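Local coordinates for superoxide dismutase [Mn/Fe] (Porphyromonas gingivalis, PDB 1UES), which catalyses the dismutation of superoxide radicals into oxygen and hydrogen peroxide, using one manganese or iron ion per subunit of a homodimer, at residues Q80-G86 with S180-I186; L150-L154 with V187-Y191; E4-L8 with H28-K33; L53-V57 with A68-L72. The protein carries 1 engineered substitution. All coordinates share one frame; numbering follows the deposited sequence.

Contact 1: Q80-G86 with S180-I186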
loop_
_atom_site.group_PDB
_atom_site.type_symbol
_atom_site.label_atom_id
_atom_site.label_comp_id
_atom_site.label_asym_id
_atom_site.label_seq_id
_atom_site.Cartn_x
_atom_site.Cartn_y
_atom_site.Cartn_z
ATOM N N GLN A 80 8.733 -17.449 9.465
ATOM C CA GLN A 80 10.141 -17.227 9.746
ATOM C C GLN A 80 10.396 -16.571 11.087
ATOM O O GLN A 80 11.551 -16.377 11.454
ATOM C CB GLN A 80 10.781 -16.376 8.646
ATOM C CG GLN A 80 10.344 -14.914 8.720
ATOM C CD GLN A 80 10.457 -14.124 7.423
ATOM O OE1 GLN A 80 10.930 -14.597 6.375
ATOM N NE2 GLN A 80 10.009 -12.882 7.492
ATOM N N PHE A 81 9.328 -16.248 11.797
ATOM C CA PHE A 81 9.430 -15.564 13.093
ATOM C C PHE A 81 9.182 -16.468 14.284
ATOM O O PHE A 81 8.404 -17.414 14.196
ATOM C CB PHE A 81 8.409 -14.403 13.156
ATOM C CG PHE A 81 8.594 -13.351 12.103
ATOM C CD1 PHE A 81 9.843 -12.789 11.852
ATOM C CD2 PHE A 81 7.493 -12.879 11.383
ATOM C CE1 PHE A 81 9.989 -11.768 10.899
ATOM C CE2 PHE A 81 7.631 -11.861 10.436
ATOM C CZ PHE A 81 8.874 -11.306 10.193
ATOM N N ARG A 82 9.848 -16.159 15.403
ATOM C CA ARG A 82 9.673 -16.885 16.645
ATOM C C ARG A 82 10.095 -16.014 17.800
ATOM O O ARG A 82 10.916 -15.119 17.635
ATOM C CB ARG A 82 10.560 -18.145 16.713
ATOM C CG ARG A 82 10.199 -19.260 15.736
ATOM C CD ARG A 82 8.897 -19.949 16.137
ATOM N NE ARG A 82 8.719 -21.203 15.400
ATOM C CZ ARG A 82 8.516 -21.273 14.087
ATOM N NH1 ARG A 82 8.457 -20.158 13.364
ATOM N NH2 ARG A 82 8.389 -22.460 13.493
ATOM N N PRO A 83 9.486 -16.230 18.972
ATOM C CA PRO A 83 9.873 -15.450 20.145
ATOM C C PRO A 83 11.157 -16.115 20.679
ATOM O O PRO A 83 11.453 -17.275 20.347
ATOM C CB PRO A 83 8.704 -15.641 21.101
ATOM C CG PRO A 83 8.179 -17.011 20.778
ATOM C CD PRO A 83 8.385 -17.167 19.273
ATOM N N GLY A 84 11.908 -15.382 21.499
ATOM C CA GLY A 84 13.137 -15.904 22.071
ATOM C C GLY A 84 14.230 -16.182 21.066
ATOM O O GLY A 84 15.134 -16.994 21.325
ATOM N N LYS A 85 14.160 -15.524 19.919
ATOM C CA LYS A 85 15.153 -15.757 18.880
ATOM C C LYS A 85 15.852 -14.481 18.458
ATOM O O LYS A 85 16.310 -13.717 19.302
ATOM C CB LYS A 85 14.498 -16.436 17.677
ATOM C CG LYS A 85 14.185 -17.905 17.921
ATOM C CD LYS A 85 15.410 -18.754 17.733
ATOM C CE LYS A 85 15.029 -20.210 17.544
ATOM N NZ LYS A 85 14.047 -20.622 18.589
ATOM N N GLY A 86 15.922 -14.254 17.151
ATOM C CA GLY A 86 16.588 -13.069 16.638
ATOM C C GLY A 86 18.079 -13.347 16.605
ATOM O O GLY A 86 18.515 -14.385 16.090
ATOM N N SER A 180 14.546 -8.597 15.738
ATOM C CA SER A 180 14.431 -9.244 17.025
ATOM C C SER A 180 13.551 -10.500 17.018
ATOM O O SER A 180 13.627 -11.301 17.946
ATOM C CB SER A 180 13.923 -8.246 18.076
ATOM O OG SER A 180 12.533 -7.957 17.927
ATOM N N ILE A 181 12.713 -10.682 15.992
ATOM C CA ILE A 181 11.878 -11.889 15.953
ATOM C C ILE A 181 12.231 -12.864 14.832
ATOM O O ILE A 181 11.544 -13.874 14.637
ATOM C CB ILE A 181 10.378 -11.567 15.830
ATOM C CG1 ILE A 181 10.118 -10.599 14.685
ATOM C CG2 ILE A 181 9.861 -11.019 17.174
ATOM C CD1 ILE A 181 8.646 -10.366 14.424
ATOM N N VAL A 182 13.276 -12.562 14.086
ATOM C CA VAL A 182 13.677 -13.466 13.017
ATOM C C VAL A 182 14.305 -14.725 13.614
ATOM O O VAL A 182 15.194 -14.642 14.459
ATOM C CB VAL A 182 14.712 -12.781 12.084
ATOM C CG1 VAL A 182 15.319 -13.783 11.098
ATOM C CG2 VAL A 182 14.029 -11.651 11.328
ATOM N N ASP A 183 13.835 -15.888 13.192
ATOM C CA ASP A 183 14.426 -17.143 13.653
ATOM C C ASP A 183 15.419 -17.522 12.556
ATOM O O ASP A 183 15.035 -18.031 11.504
ATOM C CB ASP A 183 13.367 -18.222 13.798
ATOM C CG ASP A 183 13.941 -19.518 14.337
ATOM O OD1 ASP A 183 13.167 -20.339 14.865
ATOM O OD2 ASP A 183 15.170 -19.697 14.235
ATOM N N TRP A 184 16.700 -17.256 12.784
ATOM C CA TRP A 184 17.682 -17.565 11.757
ATOM C C TRP A 184 17.817 -19.051 11.439
ATOM O O TRP A 184 18.296 -19.398 10.359
ATOM C CB TRP A 184 19.039 -16.952 12.109
ATOM C CG TRP A 184 18.999 -15.447 11.898
ATOM C CD1 TRP A 184 18.839 -14.494 12.863
ATOM C CD2 TRP A 184 18.999 -14.757 10.643
ATOM N NE1 TRP A 184 18.734 -13.249 12.288
ATOM C CE2 TRP A 184 18.829 -13.377 10.925
ATOM C CE3 TRP A 184 19.125 -15.167 9.303
ATOM C CZ2 TRP A 184 18.781 -12.402 9.919
ATOM C CZ3 TRP A 184 19.071 -14.191 8.289
ATOM C CH2 TRP A 184 18.900 -12.819 8.613
ATOM N N ASP A 185 17.378 -19.918 12.345
ATOM C CA ASP A 185 17.441 -21.352 12.080
ATOM C C ASP A 185 16.504 -21.689 10.937
ATOM O O ASP A 185 16.800 -22.557 10.115
ATOM C CB ASP A 185 17.048 -22.144 13.321
ATOM C CG ASP A 185 18.060 -21.991 14.433
ATOM O OD1 ASP A 185 19.274 -22.034 14.125
ATOM O OD2 ASP A 185 17.645 -21.806 15.601
ATOM N N ILE A 186 15.369 -20.992 10.879
ATOM C CA ILE A 186 14.416 -21.225 9.814
ATOM C C ILE A 186 14.920 -20.605 8.512
ATOM O O ILE A 186 14.871 -21.226 7.465
ATOM C CB ILE A 186 13.029 -20.671 10.191
ATOM C CG1 ILE A 186 12.525 -21.431 11.419
ATOM C CG2 ILE A 186 12.058 -20.759 9.003
ATOM C CD1 ILE A 186 11.448 -20.738 12.206
HETATM O O HOH W 1 12.441 -13.432 19.117
HETATM O O HOH W 2 17.724 -16.701 15.384
#

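Contact 2: L150-L154 with V187-Y191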
loop_
_atom_site.group_PDB
_atom_site.type_symbol
_atom_site.label_atom_id
_atom_site.label_comp_id
_atom_site.label_asym_id
_atom_site.label_seq_id
_atom_site.Cartn_x
_atom_site.Cartn_y
_atom_site.Cartn_z
ATOM N N LEU A 150 14.692 -17.284 -8.314
ATOM C CA LEU A 150 15.488 -17.168 -7.093
ATOM C C LEU A 150 14.840 -17.843 -5.891
ATOM O O LEU A 150 13.618 -18.094 -5.876
ATOM C CB LEU A 150 15.726 -15.696 -6.769
ATOM C CG LEU A 150 16.609 -14.976 -7.785
ATOM C CD1 LEU A 150 16.689 -13.496 -7.479
ATOM C CD2 LEU A 150 17.994 -15.595 -7.745
ATOM N N ASN A 151 15.665 -18.107 -4.877
ATOM C CA ASN A 151 15.234 -18.754 -3.653
ATOM C C ASN A 151 14.904 -17.712 -2.596
ATOM O O ASN A 151 15.788 -17.001 -2.151
ATOM C CB ASN A 151 16.362 -19.635 -3.125
ATOM C CG ASN A 151 15.918 -20.530 -2.030
ATOM O OD1 ASN A 151 14.855 -21.145 -2.119
ATOM N ND2 ASN A 151 16.723 -20.635 -0.980
ATOM N N PRO A 152 13.638 -17.646 -2.141
ATOM C CA PRO A 152 13.248 -16.658 -1.117
ATOM C C PRO A 152 13.674 -17.053 0.294
ATOM O O PRO A 152 13.184 -18.052 0.818
ATOM C CB PRO A 152 11.728 -16.589 -1.262
ATOM C CG PRO A 152 11.349 -17.992 -1.695
ATOM C CD PRO A 152 12.507 -18.490 -2.561
ATOM N N LEU A 153 14.531 -16.258 0.936
ATOM C CA LEU A 153 15.033 -16.603 2.262
ATOM C C LEU A 153 14.420 -15.872 3.434
ATOM O O LEU A 153 14.026 -16.482 4.419
ATOM C CB LEU A 153 16.547 -16.407 2.334
ATOM C CG LEU A 153 17.355 -16.962 1.168
ATOM C CD1 LEU A 153 18.824 -16.675 1.420
ATOM C CD2 LEU A 153 17.132 -18.470 1.068
ATOM N N LEU A 154 14.353 -14.548 3.325
ATOM C CA LEU A 154 13.824 -13.740 4.399
ATOM C C LEU A 154 13.085 -12.541 3.806
ATOM O O LEU A 154 13.579 -11.906 2.887
ATOM C CB LEU A 154 14.983 -13.239 5.280
ATOM C CG LEU A 154 14.658 -12.083 6.221
ATOM C CD1 LEU A 154 13.823 -12.630 7.385
ATOM C CD2 LEU A 154 15.968 -11.403 6.724
ATOM N N VAL A 187 15.423 -19.376 8.567
ATOM C CA VAL A 187 15.918 -18.761 7.349
ATOM C C VAL A 187 17.064 -19.592 6.789
ATOM O O VAL A 187 17.113 -19.869 5.593
ATOM C CB VAL A 187 16.407 -17.314 7.608
ATOM C CG1 VAL A 187 16.944 -16.701 6.315
ATOM C CG2 VAL A 187 15.274 -16.481 8.171
ATOM N N GLU A 188 17.976 -20.013 7.660
ATOM C CA GLU A 188 19.121 -20.804 7.214
ATOM C C GLU A 188 18.659 -22.070 6.514
ATOM O O GLU A 188 19.257 -22.491 5.528
ATOM C CB GLU A 188 20.008 -21.165 8.397
ATOM C CG GLU A 188 20.683 -19.970 9.042
ATOM C CD GLU A 188 21.081 -20.249 10.475
ATOM O OE1 GLU A 188 20.994 -21.432 10.905
ATOM O OE2 GLU A 188 21.487 -19.296 11.177
ATOM N N SER A 189 17.589 -22.674 7.022
ATOM C CA SER A 189 17.067 -23.889 6.410
ATOM C C SER A 189 16.594 -23.676 4.971
ATOM O O SER A 189 16.587 -24.608 4.185
ATOM C CB SER A 189 15.905 -24.453 7.233
ATOM O OG SER A 189 14.697 -23.814 6.847
ATOM N N ARG A 190 16.195 -22.447 4.626
ATOM C CA ARG A 190 15.729 -22.148 3.273
ATOM C C ARG A 190 16.890 -21.949 2.309
ATOM O O ARG A 190 16.716 -21.989 1.096
ATOM C CB ARG A 190 14.889 -20.862 3.284
ATOM C CG ARG A 190 13.850 -20.829 4.384
ATOM C CD ARG A 190 13.031 -19.550 4.283
ATOM N NE ARG A 190 11.804 -19.707 5.045
ATOM C CZ ARG A 190 11.031 -18.702 5.429
ATOM N NH1 ARG A 190 11.366 -17.456 5.115
ATOM N NH2 ARG A 190 9.919 -18.954 6.118
ATOM N N TYR A 191 18.080 -21.756 2.862
ATOM C CA TYR A 191 19.293 -21.503 2.071
ATOM C C TYR A 191 20.080 -22.758 1.635
ATOM O O TYR A 191 20.025 -23.773 2.357
ATOM C CB TYR A 191 20.203 -20.575 2.888
ATOM C CG TYR A 191 21.422 -20.041 2.180
ATOM C CD1 TYR A 191 21.321 -19.339 0.977
ATOM C CD2 TYR A 191 22.684 -20.188 2.756
ATOM C CE1 TYR A 191 22.460 -18.785 0.353
ATOM C CE2 TYR A 191 23.824 -19.648 2.152
ATOM C CZ TYR A 191 23.706 -18.954 0.958
ATOM O OH TYR A 191 24.844 -18.474 0.357
ATOM O OXT TYR A 191 20.749 -22.725 0.562
#

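Contact 3: E4-L8 with H28-K33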
loop_
_atom_site.group_PDB
_atom_site.type_symbol
_atom_site.label_atom_id
_atom_site.label_comp_id
_atom_site.label_asym_id
_atom_site.label_seq_id
_atom_site.Cartn_x
_atom_site.Cartn_y
_atom_site.Cartn_z
ATOM N N GLU A 4 -4.942 -23.401 1.671
ATOM C CA GLU A 4 -5.235 -23.223 3.074
ATOM C C GLU A 4 -4.718 -21.946 3.715
ATOM O O GLU A 4 -3.759 -21.348 3.242
ATOM C CB GLU A 4 -4.604 -24.390 3.859
ATOM C CG GLU A 4 -4.639 -25.789 3.206
ATOM C CD GLU A 4 -3.747 -25.980 1.942
ATOM O OE1 GLU A 4 -3.933 -27.040 1.272
ATOM O OE2 GLU A 4 -2.883 -25.118 1.608
ATOM N N LEU A 5 -5.384 -21.552 4.792
ATOM C CA LEU A 5 -4.917 -20.438 5.605
ATOM C C LEU A 5 -3.947 -21.180 6.557
ATOM O O LEU A 5 -4.352 -22.044 7.341
ATOM C CB LEU A 5 -6.058 -19.807 6.418
ATOM C CG LEU A 5 -5.584 -18.777 7.462
ATOM C CD1 LEU A 5 -4.740 -17.690 6.797
ATOM C CD2 LEU A 5 -6.791 -18.157 8.190
ATOM N N ILE A 6 -2.671 -20.864 6.493
ATOM C CA ILE A 6 -1.724 -21.558 7.342
ATOM C C ILE A 6 -1.972 -21.388 8.849
ATOM O O ILE A 6 -2.473 -20.377 9.322
ATOM C CB ILE A 6 -0.275 -21.156 7.028
ATOM C CG1 ILE A 6 -0.098 -19.644 7.207
ATOM C CG2 ILE A 6 0.081 -21.571 5.606
ATOM C CD1 ILE A 6 1.312 -19.266 7.400
ATOM N N SER A 7 -1.647 -22.428 9.593
ATOM C CA SER A 7 -1.802 -22.376 11.035
ATOM C C SER A 7 -0.459 -21.815 11.483
ATOM O O SER A 7 0.561 -22.188 10.932
ATOM C CB SER A 7 -2.011 -23.787 11.577
ATOM O OG SER A 7 -0.861 -24.557 11.288
ATOM N N LEU A 8 -0.457 -20.899 12.448
ATOM C CA LEU A 8 0.793 -20.300 12.916
ATOM C C LEU A 8 1.539 -21.250 13.837
ATOM O O LEU A 8 0.919 -21.971 14.610
ATOM C CB LEU A 8 0.513 -18.994 13.645
ATOM C CG LEU A 8 -0.091 -17.918 12.759
ATOM C CD1 LEU A 8 -0.508 -16.782 13.650
ATOM C CD2 LEU A 8 0.925 -17.447 11.701
ATOM N N HIS A 28 -2.856 -11.936 9.700
ATOM C CA HIS A 28 -3.000 -13.350 9.403
ATOM C C HIS A 28 -4.470 -13.755 9.314
ATOM O O HIS A 28 -4.894 -14.360 8.332
ATOM C CB HIS A 28 -2.279 -14.196 10.466
ATOM C CG HIS A 28 -2.559 -15.658 10.356
ATOM N ND1 HIS A 28 -3.604 -16.260 11.021
ATOM C CD2 HIS A 28 -1.989 -16.624 9.593
ATOM C CE1 HIS A 28 -3.673 -17.534 10.667
ATOM N NE2 HIS A 28 -2.705 -17.777 9.800
ATOM N N GLY A 29 -5.260 -13.413 10.331
ATOM C CA GLY A 29 -6.655 -13.816 10.319
ATOM C C GLY A 29 -7.588 -13.223 9.273
ATOM O O GLY A 29 -8.581 -13.860 8.909
ATOM N N LYS A 30 -7.314 -12.012 8.803
ATOM C CA LYS A 30 -8.193 -11.380 7.829
ATOM C C LYS A 30 -7.548 -11.174 6.462
ATOM O O LYS A 30 -8.096 -11.617 5.455
ATOM C CB LYS A 30 -8.699 -10.044 8.376
ATOM C CG LYS A 30 -9.532 -10.225 9.648
ATOM C CD LYS A 30 -10.794 -11.024 9.323
ATOM C CE LYS A 30 -11.817 -10.997 10.481
ATOM N NZ LYS A 30 -11.816 -12.301 11.192
ATOM N N HIS A 31 -6.401 -10.492 6.411
ATOM C CA HIS A 31 -5.745 -10.285 5.115
ATOM C C HIS A 31 -5.348 -11.567 4.427
ATOM O O HIS A 31 -5.663 -11.769 3.238
ATOM C CB HIS A 31 -4.490 -9.438 5.270
ATOM C CG HIS A 31 -4.773 -8.007 5.572
ATOM N ND1 HIS A 31 -4.904 -7.047 4.598
ATOM C CD2 HIS A 31 -4.928 -7.369 6.757
ATOM C CE1 HIS A 31 -5.121 -5.877 5.168
ATOM N NE2 HIS A 31 -5.146 -6.043 6.474
ATOM N N LEU A 32 -4.606 -12.422 5.130
ATOM C CA LEU A 32 -4.192 -13.665 4.500
ATOM C C LEU A 32 -5.387 -14.553 4.157
ATOM O O LEU A 32 -5.429 -15.164 3.097
ATOM C CB LEU A 32 -3.175 -14.401 5.362
ATOM C CG LEU A 32 -2.573 -15.701 4.804
ATOM C CD1 LEU A 32 -2.023 -15.489 3.369
ATOM C CD2 LEU A 32 -1.436 -16.137 5.717
ATOM N N LYS A 33 -6.372 -14.630 5.039
ATOM C CA LYS A 33 -7.560 -15.398 4.727
ATOM C C LYS A 33 -8.193 -14.878 3.414
ATOM O O LYS A 33 -8.624 -15.658 2.554
ATOM C CB LYS A 33 -8.548 -15.281 5.894
ATOM C CG LYS A 33 -9.888 -15.967 5.651
ATOM C CD LYS A 33 -11.065 -15.050 6.035
ATOM C CE LYS A 33 -11.208 -13.816 5.125
ATOM N NZ LYS A 33 -10.949 -12.486 5.761
#

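Contact 4: L53-V57 with A68-L72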
loop_
_atom_site.group_PDB
_atom_site.type_symbol
_atom_site.label_atom_id
_atom_site.label_comp_id
_atom_site.label_asym_id
_atom_site.label_seq_id
_atom_site.Cartn_x
_atom_site.Cartn_y
_atom_site.Cartn_z
ATOM N N LEU A 53 0.977 -24.004 -5.051
ATOM C CA LEU A 53 1.149 -22.563 -4.942
ATOM C C LEU A 53 2.392 -22.048 -5.641
ATOM O O LEU A 53 2.357 -21.069 -6.362
ATOM C CB LEU A 53 1.155 -22.175 -3.465
ATOM C CG LEU A 53 1.194 -20.676 -3.148
ATOM C CD1 LEU A 53 0.047 -19.958 -3.822
ATOM C CD2 LEU A 53 1.141 -20.507 -1.608
ATOM N N ASN A 54 3.510 -22.717 -5.427
ATOM C CA ASN A 54 4.737 -22.296 -6.065
ATOM C C ASN A 54 4.630 -22.194 -7.592
ATOM O O ASN A 54 5.157 -21.265 -8.211
ATOM C CB ASN A 54 5.827 -23.275 -5.682
ATOM C CG ASN A 54 7.111 -22.593 -5.386
ATOM O OD1 ASN A 54 8.081 -22.743 -6.122
ATOM N ND2 ASN A 54 7.137 -21.828 -4.304
ATOM N N THR A 55 3.943 -23.155 -8.207
ATOM C CA THR A 55 3.767 -23.149 -9.663
ATOM C C THR A 55 2.920 -21.948 -10.071
ATOM O O THR A 55 3.201 -21.265 -11.042
ATOM C CB THR A 55 3.068 -24.448 -10.128
ATOM O OG1 THR A 55 3.934 -25.561 -9.879
ATOM C CG2 THR A 55 2.724 -24.396 -11.615
ATOM N N ILE A 56 1.866 -21.677 -9.314
ATOM C CA ILE A 56 1.034 -20.542 -9.668
ATOM C C ILE A 56 1.805 -19.222 -9.569
ATOM O O ILE A 56 1.614 -18.334 -10.391
ATOM C CB ILE A 56 -0.223 -20.473 -8.768
ATOM C CG1 ILE A 56 -1.010 -21.780 -8.887
ATOM C CG2 ILE A 56 -1.080 -19.290 -9.177
ATOM C CD1 ILE A 56 -2.121 -21.924 -7.827
ATOM N N VAL A 57 2.662 -19.081 -8.559
ATOM C CA VAL A 57 3.412 -17.841 -8.428
ATOM C C VAL A 57 4.448 -17.693 -9.547
ATOM O O VAL A 57 4.715 -16.588 -9.990
ATOM C CB VAL A 57 4.133 -17.728 -7.046
ATOM C CG1 VAL A 57 4.926 -16.408 -6.975
ATOM C CG2 VAL A 57 3.102 -17.772 -5.899
ATOM N N ALA A 68 -1.884 -15.159 -5.413
ATOM C CA ALA A 68 -0.930 -16.262 -5.233
ATOM C C ALA A 68 0.345 -15.722 -4.575
ATOM O O ALA A 68 0.832 -16.286 -3.579
ATOM C CB ALA A 68 -0.575 -16.885 -6.611
ATOM N N GLY A 69 0.886 -14.643 -5.159
ATOM C CA GLY A 69 2.098 -14.032 -4.655
ATOM C C GLY A 69 1.908 -13.621 -3.213
ATOM O O GLY A 69 2.790 -13.879 -2.406
ATOM N N GLN A 70 0.754 -13.027 -2.897
ATOM C CA GLN A 70 0.494 -12.610 -1.513
ATOM C C GLN A 70 0.398 -13.818 -0.589
ATOM O O GLN A 70 0.907 -13.771 0.537
ATOM C CB GLN A 70 -0.777 -11.759 -1.427
ATOM C CG GLN A 70 -0.576 -10.300 -1.892
ATOM C CD GLN A 70 0.528 -9.558 -1.111
ATOM O OE1 GLN A 70 1.717 -9.767 -1.354
ATOM N NE2 GLN A 70 0.127 -8.693 -0.188
ATOM N N THR A 71 -0.233 -14.902 -1.043
ATOM C CA THR A 71 -0.332 -16.081 -0.201
ATOM C C THR A 71 1.055 -16.627 0.083
ATOM O O THR A 71 1.415 -16.857 1.224
ATOM C CB THR A 71 -1.218 -17.171 -0.832
ATOM O OG1 THR A 71 -2.527 -16.647 -0.991
ATOM C CG2 THR A 71 -1.325 -18.382 0.056
ATOM N N LEU A 72 1.866 -16.785 -0.952
ATOM C CA LEU A 72 3.197 -17.302 -0.728
ATOM C C LEU A 72 4.055 -16.381 0.146
ATOM O O LEU A 72 4.752 -16.842 1.049
ATOM C CB LEU A 72 3.885 -17.536 -2.075
ATOM C CG LEU A 72 5.334 -17.972 -1.910
ATOM C CD1 LEU A 72 5.393 -19.306 -1.195
ATOM C CD2 LEU A 72 6.018 -18.040 -3.279
#

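Contact 1: Q80-G86 with S180-I186
Two backbone hydrogen bonds join Phe81 and Val182 in a single bridge between loop 80-86 and the chain entering helix 184-190. Asp183 N donates to Gln80 O at 2.9 Å, and Arg82 N donates to Ile181 O. A third bond, Gly86 N to Val182 O, is weak. One water joins Arg82 O, Lys85 N and Ser180 O; another joins Gly86 O to Trp184 N.

The apolar part centres on Phe81. Ile181 CD1 lies over one ring face, 3.8 Å from the centroid, as a CH-pi contact. Ile181 CG1 sits between backbone N and carbonyl carbon (chi1 51°) and touches Phe81 CD1 at 3.6 Å.

Separately, the Ile186 CD1 methyl packs on a flat face of the charged Arg82 guanidinium, whose NH1 donates to Phe81 O and also to Thr79 O. The charged part is looser. Lys85 NZ makes a long salt bridge of 3.8 Å to Asp183 OD1. Asp183 OD2 accepts from Asp185 N at 2.9 Å, so Asp183 is the N-cap of the last helix. The carboxylate thus serves the helix start through one oxygen and Lys85 through the other. The main chain supplies the direct hydrogen bonds here; the charges add a weaker, less directional attraction.

Contact 2: L150-L154 with V187-Y191
The C-terminal helix 184-190 packs here against the start of strand 151-157, an outer strand of the three-stranded antiparallel sheet. Polar bonds sit at both ends of the contact, with apolar groups between them. Arg190 extends from CG to NE and carries its guanidinium to Leu153 O. NH1 donates at 2.9 Å with an angle of 151° at the hydrogen. It comes from above the carbonyl plane, 49° out of it, while the oxygen is only modestly tilted from the guanidinium plane. NH2 bonds Leu76 O of helix 62-79, so the guanidinium links the strand to that helix. Asn151 ND2 donates to Arg190 O, a backbone carbonyl next to the C-terminal residue. The modelled 2.5 Å is too short to be taken at face value, so the exact length is doubtful. The same ND2 has a weak second bond to Ser128 OG.

Leu153 and Leu154 both face Leu126 of strand 122-128. They form a classic beta bulge in the sheet of this iron/manganese superoxide dismutase. Leu153 sends its two methyls to different partners. CD1 touches Tyr191 CD1 at 3.7 Å, while CD2 lies 3.5 Å from Arg190 O. Val187 CG1, anti to its own backbone N (chi1 179°), lies 3.5 Å from Leu153 O and 4.1 Å from Leu154 CB. It therefore packs against both residues of the bulge. Beyond these groups, Leu93 of helix 91-101 packs on Val187 and Tyr191. The Tyr191 hydroxyl is hydrogen-bonded to Gly132 O, which ties the last residue to the turn between strands 122-128 and 134-140.

Contact 3: E4-L8 with H28-K33
His28 NE2 donates to Ile6 O at 2.7 Å, with an angle of 154° at the hydrogen. The oxygen lies close to the ring plane, only 9° out of it, and the donor is slightly tilted from the carbonyl plane. This bond fixes the ring edge against the N-terminal segment 4-8. With CG anti to the backbone N (chi1 171°), the imidazole is carried off the helix and in between Leu5 and Leu8, which puts NE2 at Ile6 O. Leu8 CG sits over the ring centre, 3.9 Å from the centroid. On the opposite face Leu5 CD1 is 4.0 Å from the centroid and further off the normal.

Leu5 CD1 also reaches along the helix to Leu32 CG at 3.6 Å, while its CD2 packs on Lys33 CB. Ile6 CG1 meets Leu32 CD2 at 4.0 Å, the two side chains crossing at about a right angle.

Further out, helix 62-79 backs the contact. Asn75 touches Ile6 and Leu32, Phe78 touches Leu8, and the metal ligand His74 touches Leu32. The contact lies in the alpha-hairpin domain of iron/manganese superoxide dismutases. It joins the N-terminal segment to helix 21-42, which supplies the metal ligand His27 immediately before His28.

Contact 4: L53-V57 with A68-L72
Segments 53-57 and 68-72 are helical, their axes 9.1 Å apart at closest approach and running at 133° to each other, with the backbones nearest at Val57 and Gly69. The side chains between them are mostly apolar, and no hydrogen bond crosses.

The Leu53 branches straddle helix 62-79 at two levels. CD1 lies 3.8 Å from Ala68 O, and CD2 meets Thr71 CG2 at 3.7 Å and also touches Leu72 CB. CG is anti to the backbone N (chi1 -174°), a setting that carries the branch across to the other helix. Ala68 CB has two neighbours, Ile56 CG2 at 3.6 Å and Val57 CG2 at 3.8 Å. That Val57 methyl also lies 3.6 Å from Ala68 O and near Gly69 N.

Both helices belong to the alpha-hairpin domain of the iron/manganese superoxide dismutase fold, where short helix 53-59 packs beside the longer 62-79. Leu72 crosses Val57 at about a right angle, its CB 3.9 Å from Val57 CG2. Its CD2 packs on the same Val57 methyl and lies near Asn54 ND2. Thr71 turns its methyl to Leu53, while its OG1 is hydrogen-bonded to Asn67 O one turn earlier. Leu39 of helix 21-42 touches both Leu53 and Ala68, bringing a third helix to the packing. Phe48 packs on Ile56, and Val146 on Val57.

How the contacts relate
Contacts 1 and 2 share helix 184-190 and touch directly. Gln80 OE1 and Arg190 NH1 are 3.2 Å apart, a probable hydrogen bond, and Trp184 CH2 packs on Leu154 CD2 at 3.8 Å. Contacts 3 and 4 meet within the alpha-hairpin domain, where Leu32 CD1 lies 4.0 Å from Thr71 CA. Contacts 1 and 4 do not touch; their centres are about 23 Å apart, on opposite sides of the chain's centre. The manganese ion, held by His27, His74, Asp157 and His161, lies about 7 Å from the Leu32 side chain of contact 3. The side chain of Phe81 is about 10 Å from the manganese ion, that of Thr71 about 11 Å and that of Arg190 about 14 Å.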